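Local coordinates for protein transcriptional regulator KdgR (Pseudomonas aeruginosa, PDB 5Y6I) that probably binds DNA as a transcription factor of the IclR family, built from a helix-turn-helix domain and a C-terminal regulatory domain, at residues R54-L59 and N72-G77; P145-S150 and E169-G174. One frame throughout, in Å; residues are numbered along the deposited sequence.

Interaction 1 of 2, residues R54-L59 and N72-G77; sequences RYLQAL and NHYSLG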
ATOM      1  N   ARG A  54       6.990  18.330  25.654  1.00 83.48           N
ATOM      2  CA  ARG A  54       8.050  19.131  25.049  1.00 85.40           C
ATOM      3  C   ARG A  54       8.303  18.703  23.613  1.00 79.02           C
ATOM      4  O   ARG A  54       8.348  19.544  22.706  1.00 76.27           O
ATOM      5  CB  ARG A  54       9.336  19.036  25.876  1.00 91.08           C
ATOM      6  CG  ARG A  54      10.168  20.307  25.796  1.00 96.83           C
ATOM      7  CD  ARG A  54      11.228  20.382  26.879  1.00102.68           C
ATOM      8  NE  ARG A  54      10.778  19.855  28.166  1.00103.66           N
ATOM      9  CZ  ARG A  54      11.425  18.901  28.830  1.00103.26           C
ATOM     10  NH1 ARG A  54      12.537  18.388  28.310  1.00104.16           N
ATOM     11  NH2 ARG A  54      10.970  18.463  30.003  1.00 98.59           N
ATOM     12  N   TYR A  55       8.453  17.390  23.386  1.00 77.59           N
ATOM     13  CA  TYR A  55       8.727  16.898  22.036  1.00 76.89           C
ATOM     14  C   TYR A  55       7.495  16.962  21.150  1.00 68.97           C
ATOM     15  O   TYR A  55       7.629  17.107  19.930  1.00 67.71           O
ATOM     16  CB  TYR A  55       9.271  15.468  22.076  1.00 79.75           C
ATOM     17  CG  TYR A  55      10.711  15.363  22.519  1.00 89.60           C
ATOM     18  CD1 TYR A  55      11.032  15.244  23.864  1.00 92.32           C
ATOM     19  CD2 TYR A  55      11.748  15.383  21.592  1.00 92.92           C
ATOM     20  CE1 TYR A  55      12.340  15.153  24.277  1.00 98.39           C
ATOM     21  CE2 TYR A  55      13.062  15.301  21.996  1.00 97.15           C
ATOM     22  CZ  TYR A  55      13.353  15.182  23.344  1.00101.16           C
ATOM     23  OH  TYR A  55      14.661  15.086  23.769  1.00106.22           O
ATOM     24  N   LEU A  56       6.295  16.844  21.732  1.00 68.90           N
ATOM     25  CA  LEU A  56       5.074  17.093  20.966  1.00 68.98           C
ATOM     26  C   LEU A  56       5.145  18.450  20.272  1.00 75.19           C
ATOM     27  O   LEU A  56       4.939  18.549  19.056  1.00 74.69           O
ATOM     28  CB  LEU A  56       3.839  17.006  21.873  1.00 64.52           C
ATOM     29  CG  LEU A  56       3.083  15.666  21.867  1.00 67.24           C
ATOM     30  CD1 LEU A  56       1.933  15.629  22.877  1.00 65.23           C
ATOM     31  CD2 LEU A  56       2.548  15.331  20.462  1.00 62.16           C
ATOM     32  N   GLN A  57       5.496  19.499  21.026  1.00 80.34           N
ATOM     33  CA  GLN A  57       5.612  20.840  20.456  1.00 83.23           C
ATOM     34  C   GLN A  57       6.485  20.844  19.202  1.00 82.36           C
ATOM     35  O   GLN A  57       6.092  21.395  18.165  1.00 88.50           O
ATOM     36  CB  GLN A  57       6.164  21.807  21.506  1.00 89.36           C
ATOM     37  CG  GLN A  57       5.309  21.908  22.763  1.00 91.41           C
ATOM     38  CD  GLN A  57       3.843  22.134  22.459  1.00 96.22           C
ATOM     39  OE1 GLN A  57       3.017  21.228  22.602  1.00 91.77           O
ATOM     40  NE2 GLN A  57       3.509  23.349  22.041  1.00104.29           N
ATOM     41  N   ALA A  58       7.662  20.215  19.267  1.00 74.29           N
ATOM     42  CA  ALA A  58       8.522  20.133  18.085  1.00 76.18           C
ATOM     43  C   ALA A  58       7.814  19.425  16.930  1.00 78.98           C
ATOM     44  O   ALA A  58       7.837  19.902  15.787  1.00 80.43           O
ATOM     45  CB  ALA A  58       9.826  19.410  18.425  1.00 76.66           C
ATOM     46  N   LEU A  59       7.186  18.275  17.211  1.00 70.02           N
ATOM     47  CA  LEU A  59       6.503  17.524  16.157  1.00 73.55           C
ATOM     48  C   LEU A  59       5.333  18.300  15.565  1.00 73.64           C
ATOM     49  O   LEU A  59       4.998  18.098  14.396  1.00 71.26           O
ATOM     50  CB  LEU A  59       6.018  16.159  16.667  1.00 70.09           C
ATOM     51  CG  LEU A  59       7.012  15.148  17.275  1.00 68.48           C
ATOM     52  CD1 LEU A  59       6.295  13.958  17.887  1.00 67.97           C
ATOM     53  CD2 LEU A  59       8.049  14.672  16.241  1.00 63.83           C
ATOM     54  N   ASN A  72      -8.535  19.510  21.540  1.00100.98           N
ATOM     55  CA  ASN A  72      -7.154  19.541  22.005  1.00 86.61           C
ATOM     56  C   ASN A  72      -6.446  18.211  21.838  1.00 78.18           C
ATOM     57  O   ASN A  72      -5.348  18.036  22.372  1.00 73.02           O
ATOM     58  CB  ASN A  72      -7.050  19.975  23.471  1.00 86.74           C
ATOM     59  CG  ASN A  72      -7.196  21.459  23.642  1.00 91.68           C
ATOM     60  OD1 ASN A  72      -6.804  22.233  22.770  1.00 95.30           O
ATOM     61  ND2 ASN A  72      -7.772  21.872  24.764  1.00 95.33           N
ATOM     62  N   HIS A  73      -7.033  17.268  21.110  1.00 79.36           N
ATOM     63  CA  HIS A  73      -6.402  15.970  20.954  1.00 75.20           C
ATOM     64  C   HIS A  73      -5.253  16.063  19.967  1.00 66.64           C
ATOM     65  O   HIS A  73      -5.261  16.892  19.051  1.00 60.83           O
ATOM     66  CB  HIS A  73      -7.415  14.930  20.479  1.00 81.05           C
ATOM     67  CG  HIS A  73      -8.326  14.437  21.560  1.00 83.75           C
ATOM     68  ND1 HIS A  73      -9.687  14.302  21.380  1.00 87.51           N
ATOM     69  CD2 HIS A  73      -8.073  14.039  22.828  1.00 85.23           C
ATOM     70  CE1 HIS A  73     -10.235  13.848  22.492  1.00 91.19           C
ATOM     71  NE2 HIS A  73      -9.278  13.685  23.388  1.00 93.52           N
ATOM     72  N   TYR A  74      -4.257  15.194  20.167  1.00 61.31           N
ATOM     73  CA  TYR A  74      -3.083  15.114  19.306  1.00 61.03           C
ATOM     74  C   TYR A  74      -3.281  14.042  18.253  1.00 63.17           C
ATOM     75  O   TYR A  74      -3.796  12.960  18.546  1.00 67.12           O
ATOM     76  CB  TYR A  74      -1.820  14.800  20.118  1.00 56.46           C
ATOM     77  CG  TYR A  74      -1.452  15.893  21.091  1.00 56.85           C
ATOM     78  CD1 TYR A  74      -0.831  17.067  20.653  1.00 59.63           C
ATOM     79  CD2 TYR A  74      -1.744  15.767  22.440  1.00 55.92           C
ATOM     80  CE1 TYR A  74      -0.504  18.084  21.552  1.00 62.23           C
ATOM     81  CE2 TYR A  74      -1.425  16.779  23.345  1.00 57.64           C
ATOM     82  CZ  TYR A  74      -0.811  17.925  22.899  1.00 59.50           C
ATOM     83  OH  TYR A  74      -0.508  18.903  23.819  1.00 64.05           O
ATOM     84  N   SER A  75      -2.844  14.337  17.034  1.00 64.34           N
ATOM     85  CA  SER A  75      -2.940  13.377  15.950  1.00 66.13           C
ATOM     86  C   SER A  75      -1.790  13.611  14.982  1.00 70.74           C
ATOM     87  O   SER A  75      -0.989  14.534  15.141  1.00 72.52           O
ATOM     88  CB  SER A  75      -4.290  13.496  15.247  1.00 75.33           C
ATOM     89  OG  SER A  75      -4.587  14.862  15.006  1.00 92.59           O
ATOM     90  N   LEU A  76      -1.727  12.777  13.952  1.00 73.07           N
ATOM     91  CA  LEU A  76      -0.631  12.879  13.007  1.00 65.52           C
ATOM     92  C   LEU A  76      -0.841  14.059  12.086  1.00 61.41           C
ATOM     93  O   LEU A  76      -1.963  14.343  11.660  1.00 65.37           O
ATOM     94  CB  LEU A  76      -0.495  11.600  12.201  1.00 68.07           C
ATOM     95  CG  LEU A  76      -0.178  10.390  13.067  1.00 72.56           C
ATOM     96  CD1 LEU A  76      -0.619   9.093  12.388  1.00 70.42           C
ATOM     97  CD2 LEU A  76       1.299  10.379  13.363  1.00 71.02           C
ATOM     98  N   GLY A  77       0.253  14.758  11.790  1.00 54.10           N
ATOM     99  CA  GLY A  77       0.208  15.855  10.852  1.00 54.44           C
ATOM    100  C   GLY A  77       0.328  15.392   9.410  1.00 63.32           C
ATOM    101  O   GLY A  77       0.501  14.207   9.104  1.00 64.33           O
TER

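Interaction 2 of 2, residues P145-S150 and E169-G174; sequences PLLGSS and EEELAG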
ATOM      1  N   PRO A 145      -0.992 -23.885 -12.361  1.00 82.46           N
ATOM      2  CA  PRO A 145      -2.453 -23.947 -12.493  1.00 86.80           C
ATOM      3  C   PRO A 145      -3.142 -23.368 -11.273  1.00 84.05           C
ATOM      4  O   PRO A 145      -2.586 -23.348 -10.173  1.00 83.29           O
ATOM      5  CB  PRO A 145      -2.739 -25.447 -12.633  1.00 86.93           C
ATOM      6  CG  PRO A 145      -1.627 -26.118 -11.915  1.00 84.97           C
ATOM      7  CD  PRO A 145      -0.411 -25.211 -12.073  1.00 84.30           C
ATOM      8  N   LEU A 146      -4.377 -22.886 -11.476  1.00 79.86           N
ATOM      9  CA  LEU A 146      -5.091 -22.291 -10.352  1.00 79.45           C
ATOM     10  C   LEU A 146      -5.496 -23.350  -9.335  1.00 78.34           C
ATOM     11  O   LEU A 146      -5.322 -23.152  -8.130  1.00 75.00           O
ATOM     12  CB  LEU A 146      -6.328 -21.516 -10.824  1.00 80.57           C
ATOM     13  CG  LEU A 146      -7.026 -20.718  -9.719  1.00 75.81           C
ATOM     14  CD1 LEU A 146      -6.430 -19.337  -9.524  1.00 74.20           C
ATOM     15  CD2 LEU A 146      -8.482 -20.604  -9.972  1.00 81.75           C
ATOM     16  N   LEU A 147      -6.030 -24.478  -9.793  1.00 84.97           N
ATOM     17  CA  LEU A 147      -6.488 -25.513  -8.882  1.00 88.88           C
ATOM     18  C   LEU A 147      -5.577 -26.724  -8.788  1.00 85.57           C
ATOM     19  O   LEU A 147      -5.845 -27.600  -7.961  1.00 84.07           O
ATOM     20  CB  LEU A 147      -7.888 -25.992  -9.257  1.00 99.04           C
ATOM     21  CG  LEU A 147      -8.971 -24.932  -9.181  1.00106.68           C
ATOM     22  CD1 LEU A 147      -9.335 -24.473 -10.579  1.00112.00           C
ATOM     23  CD2 LEU A 147     -10.154 -25.512  -8.451  1.00112.07           C
ATOM     24  N   GLY A 148      -4.519 -26.800  -9.596  1.00 82.18           N
ATOM     25  CA  GLY A 148      -3.671 -27.973  -9.621  1.00 86.17           C
ATOM     26  C   GLY A 148      -2.367 -27.820  -8.869  1.00 90.29           C
ATOM     27  O   GLY A 148      -1.651 -28.810  -8.690  1.00 94.27           O
ATOM     28  N   SER A 149      -2.046 -26.602  -8.416  1.00 86.27           N
ATOM     29  CA  SER A 149      -0.813 -26.339  -7.684  1.00 82.75           C
ATOM     30  C   SER A 149      -1.114 -25.753  -6.308  1.00 80.87           C
ATOM     31  O   SER A 149      -2.210 -25.261  -6.048  1.00 89.34           O
ATOM     32  CB  SER A 149       0.115 -25.391  -8.463  1.00 81.80           C
ATOM     33  OG  SER A 149      -0.523 -24.166  -8.759  1.00 82.21           O
ATOM     34  N   SER A 150      -0.117 -25.806  -5.421  1.00 76.00           N
ATOM     35  CA  SER A 150      -0.287 -25.250  -4.081  1.00 74.83           C
ATOM     36  C   SER A 150      -0.229 -23.734  -4.115  1.00 75.32           C
ATOM     37  O   SER A 150      -0.894 -23.060  -3.324  1.00 70.49           O
ATOM     38  CB  SER A 150       0.791 -25.796  -3.149  1.00 74.29           C
ATOM     39  OG  SER A 150       2.081 -25.584  -3.707  1.00 67.68           O
ATOM     40  N   GLU A 169     -12.593 -20.631 -14.817  1.00105.35           N
ATOM     41  CA  GLU A 169     -13.565 -21.185 -15.750  1.00104.07           C
ATOM     42  C   GLU A 169     -12.913 -21.617 -17.058  1.00103.30           C
ATOM     43  O   GLU A 169     -13.375 -22.574 -17.691  1.00107.56           O
ATOM     44  CB  GLU A 169     -14.673 -20.167 -16.000  1.00108.81           C
ATOM     45  CG  GLU A 169     -15.607 -20.008 -14.813  1.00111.30           C
ATOM     46  CD  GLU A 169     -16.348 -18.692 -14.819  1.00113.03           C
ATOM     47  OE1 GLU A 169     -17.014 -18.390 -13.807  1.00115.52           O
ATOM     48  OE2 GLU A 169     -16.260 -17.961 -15.829  1.00111.19           O
ATOM     49  N   GLU A 170     -11.854 -20.932 -17.494  1.00100.54           N
ATOM     50  CA  GLU A 170     -11.113 -21.434 -18.647  1.00106.59           C
ATOM     51  C   GLU A 170     -10.447 -22.765 -18.332  1.00106.61           C
ATOM     52  O   GLU A 170     -10.263 -23.594 -19.228  1.00113.31           O
ATOM     53  CB  GLU A 170     -10.066 -20.418 -19.091  1.00112.97           C
ATOM     54  CG  GLU A 170     -10.626 -19.090 -19.557  1.00123.03           C
ATOM     55  CD  GLU A 170      -9.530 -18.117 -19.952  1.00130.17           C
ATOM     56  OE1 GLU A 170      -8.350 -18.538 -20.012  1.00132.60           O
ATOM     57  OE2 GLU A 170      -9.847 -16.936 -20.209  1.00132.03           O
ATOM     58  N   GLU A 171     -10.110 -22.989 -17.058  1.00101.20           N
ATOM     59  CA  GLU A 171      -9.395 -24.187 -16.638  1.00 98.49           C
ATOM     60  C   GLU A 171     -10.289 -25.420 -16.636  1.00104.68           C
ATOM     61  O   GLU A 171      -9.811 -26.528 -16.894  1.00111.36           O
ATOM     62  CB  GLU A 171      -8.804 -23.964 -15.248  1.00 99.77           C
ATOM     63  CG  GLU A 171      -7.391 -24.488 -15.067  1.00107.93           C
ATOM     64  CD  GLU A 171      -6.652 -23.803 -13.925  1.00111.27           C
ATOM     65  OE1 GLU A 171      -6.094 -22.700 -14.137  1.00108.78           O
ATOM     66  OE2 GLU A 171      -6.627 -24.367 -12.810  1.00114.01           O
ATOM     67  N   LEU A 172     -11.582 -25.261 -16.341  1.00108.35           N
ATOM     68  CA  LEU A 172     -12.495 -26.399 -16.236  1.00110.81           C
ATOM     69  C   LEU A 172     -13.104 -26.803 -17.569  1.00115.16           C
ATOM     70  O   LEU A 172     -14.074 -27.567 -17.581  1.00119.39           O
ATOM     71  CB  LEU A 172     -13.611 -26.111 -15.219  1.00108.05           C
ATOM     72  CG  LEU A 172     -13.195 -26.066 -13.737  1.00101.23           C
ATOM     73  CD1 LEU A 172     -14.223 -25.349 -12.907  1.00102.89           C
ATOM     74  CD2 LEU A 172     -12.966 -27.463 -13.176  1.00 96.68           C
ATOM     75  N   ALA A 173     -12.570 -26.319 -18.688  1.00118.12           N
ATOM     76  CA  ALA A 173     -12.895 -26.909 -19.979  1.00126.05           C
ATOM     77  C   ALA A 173     -11.891 -27.972 -20.400  1.00129.57           C
ATOM     78  O   ALA A 173     -12.236 -28.840 -21.209  1.00138.29           O
ATOM     79  CB  ALA A 173     -12.977 -25.829 -21.063  1.00128.44           C
ATOM     80  N   GLY A 174     -10.675 -27.937 -19.854  1.00127.60           N
ATOM     81  CA  GLY A 174      -9.627 -28.868 -20.236  1.00127.56           C
ATOM     82  C   GLY A 174      -9.718 -30.236 -19.583  1.00127.68           C
ATOM     83  O   GLY A 174      -8.790 -30.660 -18.888  1.00124.37           O
TER

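Interaction 1 of 2, residues R54-L59 and N72-G77
The contact is almost entirely apolar and rests on L56 of helix 49-61 meeting Y74, at the start of strand 74-76. Methyl CD1 of L56 sits over the middle of the Y74 ring as a CH-pi contact, 3.4 Å from the ring centroid and 6° from the ring normal. It is therefore nearly equidistant from all six ring carbons; L56 CD1 lies 3.6 Å from Y74 CZ. The second methyl of L56, CD2, is set off toward the CB end of the ring and comes within 3.8 Å of Y74 CD1. Both methyls are on the same side of the ring, L56 CD1 over its centre and L56 CD2 beyond the rim near CG and CD1 of Y74. Above the opposite face, displaced toward the rim, is the carbonyl oxygen N72 O of the ring's own chain segment. The ring is turned to the helix because Y74 CG stands anti to its carbonyl carbon (chi1 -65°).

Polar groups add little across the interface. Q57 starts out away from the strand, but its side chain bends back until Q57 OE1 lies 4.4 Å from Y74 OH, a loose approach at the exposed margin and no hydrogen bond.

No hydrogen bond crosses between the two segments themselves. Backbone bonds of L59 with A65, S75 with V66 and G77 with F64 instead link helix and strand 74-76 through the 64-67 region. L38 and L41 of helix 38-45 also pack on L56, which places this leucine between that helix and the tyrosine. Helix 49-61, following helix 38-45, is consistent with the recognition helix of a helix-turn-helix, and strands 65-67 and 74-76 form the antiparallel wing. L56 on Y74 is part of the seam between helix and wing in this winged helix-turn-helix domain.

Interaction 2 of 2, residues P145-S150 and E169-G174
The carboxylate of E171 takes the backbone N-H groups of L146 and L147 near its plane, at the oxygen edge, with P145 CB over one face and L147 CD1 over the other. P145 CB, on the same side as L146 N, is 4.0 Å from E171 OE2, and L147 CD1 comes within 3.5 Å of that oxygen; L146 CB is 3.5 Å from each E171 oxygen. L146 N approaches E171 OE1 on the syn side, 15° out of the carboxylate plane, at 3.2 Å and with a nearly straight N-H...O angle of 166°. L147 N reaches E171 OE2 almost in line with the CD-OE2 bond, at 3.1 Å. A further, weak bond runs from L146 N to E171 OE2, strongly bent at 121°. The E171 chain, extended beyond CG, carries the carboxylate from the last turn of helix 162-171 to the loop.

Both segments belong to the GAF-like C-terminal domain of the IclR family, where loop 145-149 leads into helix 150-158. At that helix start S149 is the N-cap: its OG accepts from G152 N and donates to P145 O at 2.6 Å, in the carbonyl plane. Beside the glutamate, L146 packs on L167 and R168. E171 also opens a type I beta turn that runs to G174.

In the fold
Interactions 1 and 2 lie on opposite sides of the chain's centre, their own centres 54 Å apart and their nearest atoms about 36 Å apart, and they share no helix or strand. Interaction 1 is a buried contact of the helix-turn-helix domain, apolar in character, joining a helix to a strand; the second subunit packs on residues of both its segments. Interaction 2, in the C-terminal domain, is partly buried and polar, tying a loop to the end of a helix through one charged side chain and backbone N-H groups, and no other chain of the assembly touches it. The difference matches place: methyl on ring inside, carboxylate on peptide nearer the surface.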